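Local coordinates for cytoplasmic export protein 1 (Saccharomyces cerevisiae, PDB 3VWA), which binds tRNA and works in its nuclear export, probably collecting it from the export receptors at the nuclear pore and passing charged tRNA toward translation, at residues Ile386-Thr390 with Phe423-Thr427. Sequence-based numbering, arbitrary orientation.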
loop_
_atom_site.group_PDB
_atom_site.type_symbol
_atom_site.label_atom_id
_atom_site.label_comp_id
_atom_site.label_asym_id
_atom_site.label_seq_id
_atom_site.Cartn_x
_atom_site.Cartn_y
_atom_site.Cartn_z
ATOM N N ILE A 386 -21.189 6.878 13.556
ATOM C CA ILE A 386 -22.607 7.228 13.501
ATOM C C ILE A 386 -22.962 8.482 14.274
ATOM O O ILE A 386 -23.880 9.181 13.907
ATOM C CB ILE A 386 -23.509 6.003 13.946
ATOM C CG1 ILE A 386 -24.936 6.162 13.424
ATOM C CG2 ILE A 386 -23.397 5.689 15.436
ATOM C CD1 ILE A 386 -24.958 6.202 11.907
ATOM N N GLN A 387 -22.224 8.768 15.335
ATOM C CA GLN A 387 -22.380 10.025 16.087
ATOM C C GLN A 387 -22.169 11.188 15.160
ATOM O O GLN A 387 -22.642 12.294 15.435
ATOM C CB GLN A 387 -21.380 10.119 17.261
ATOM C CG GLN A 387 -21.599 9.116 18.384
ATOM C CD GLN A 387 -23.067 8.734 18.555
ATOM O OE1 GLN A 387 -23.772 9.264 19.399
ATOM N NE2 GLN A 387 -23.529 7.798 17.741
ATOM N N GLY A 388 -21.463 10.962 14.060
ATOM C CA GLY A 388 -21.371 12.041 13.030
ATOM C C GLY A 388 -22.744 12.654 12.714
ATOM O O GLY A 388 -22.854 13.829 12.324
ATOM N N LEU A 389 -23.811 11.879 12.918
ATOM C CA LEU A 389 -25.152 12.392 12.514
ATOM C C LEU A 389 -25.665 13.434 13.442
ATOM O O LEU A 389 -26.551 14.222 13.078
ATOM C CB LEU A 389 -26.213 11.279 12.406
ATOM C CG LEU A 389 -26.041 10.266 11.295
ATOM C CD1 LEU A 389 -27.052 9.140 11.548
ATOM C CD2 LEU A 389 -26.257 10.907 9.925
ATOM N N THR A 390 -25.082 13.457 14.641
ATOM C CA THR A 390 -25.569 14.336 15.685
ATOM C C THR A 390 -24.623 15.497 15.940
ATOM O O THR A 390 -24.857 16.284 16.845
ATOM C CB THR A 390 -25.847 13.568 17.002
ATOM O OG1 THR A 390 -24.616 13.078 17.543
ATOM C CG2 THR A 390 -26.809 12.401 16.776
ATOM N N PHE A 423 -31.918 6.670 14.294
ATOM C CA PHE A 423 -31.099 7.796 13.842
ATOM C C PHE A 423 -31.750 8.489 12.634
ATOM O O PHE A 423 -31.806 9.722 12.570
ATOM C CB PHE A 423 -29.692 7.322 13.442
ATOM C CG PHE A 423 -28.775 7.007 14.601
ATOM C CD1 PHE A 423 -28.501 5.666 14.951
ATOM C CD2 PHE A 423 -28.152 8.030 15.309
ATOM C CE1 PHE A 423 -27.643 5.334 16.010
ATOM C CE2 PHE A 423 -27.297 7.725 16.384
ATOM C CZ PHE A 423 -27.040 6.380 16.743
ATOM N N LEU A 424 -32.216 7.695 11.673
ATOM C CA LEU A 424 -32.749 8.254 10.427
ATOM C C LEU A 424 -34.066 8.992 10.659
ATOM O O LEU A 424 -34.308 9.999 10.030
ATOM C CB LEU A 424 -32.904 7.176 9.336
ATOM C CG LEU A 424 -31.587 6.534 8.857
ATOM C CD1 LEU A 424 -31.801 5.192 8.163
ATOM C CD2 LEU A 424 -30.826 7.486 7.936
ATOM N N ALA A 425 -34.897 8.491 11.567
ATOM C CA ALA A 425 -36.111 9.179 11.968
ATOM C C ALA A 425 -35.797 10.572 12.506
ATOM O O ALA A 425 -36.566 11.501 12.288
ATOM C CB ALA A 425 -36.896 8.365 12.985
ATOM N N LYS A 426 -34.648 10.723 13.169
ATOM C CA LYS A 426 -34.238 12.031 13.632
ATOM C C LYS A 426 -33.731 12.917 12.514
ATOM O O LYS A 426 -34.147 14.040 12.396
ATOM C CB LYS A 426 -33.198 11.940 14.740
ATOM C CG LYS A 426 -33.139 13.246 15.508
ATOM C CD LYS A 426 -31.858 13.422 16.305
ATOM C CE LYS A 426 -31.587 14.901 16.615
ATOM N NZ LYS A 426 -30.101 15.062 16.762
ATOM N N THR A 427 -32.848 12.411 11.669
ATOM C CA THR A 427 -32.352 13.237 10.582
ATOM C C THR A 427 -33.425 13.638 9.547
ATOM O O THR A 427 -33.250 14.568 8.822
ATOM C CB THR A 427 -31.061 12.645 9.944
ATOM O OG1 THR A 427 -31.385 11.522 9.099
ATOM C CG2 THR A 427 -30.067 12.241 11.100
#
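F423 reaches out from the helix 413-427 and lays its ring against I386, on the helix 374-387. Its CB meets a methyl of L389: L389 CD1 lies 3.7 Å from F423 CB and also approaches CG and CD2 of the ring obliquely. With CG anti to its own carbonyl carbon (chi1 -76°), the ring is carried across to the other helix. There, I386 CG1 sits almost exactly over the ring centre, 3.8 Å from the centroid and only 7° off the normal, a CH-pi contact in which CE1 and CD1 are among the nearest ring atoms. At the tip, F423 CZ has I386 CG2 at 3.9 Å, and Q387 brings its amide in obliquely, NE2 lying 3.9 Å from the same CZ with amide and ring planes 78° apart. With an alanine at F423, I386 CG1 is likely to lose the ring face it packs on, L389 CD1 to keep CB alone, and the Q387 amide to turn more freely. One turn further along the helix, T427 CG2 touches L389 CB more loosely, at 4.2 Å, while its OG1 hydrogen-bonds T439. Within 386-390, T390 OG1 donates to Q387 O at 3.0 Å, in the carbonyl plane on a lone pair; T390 N shares that acceptor. The contact is plain packing between helices 374-387 and 413-427 of the HEAT-repeat part of the chain, with 394-407 between them in sequence: L389 also rests on T400 and L401 of that intervening helix, and T427 packs on I435 of the helix 433-446.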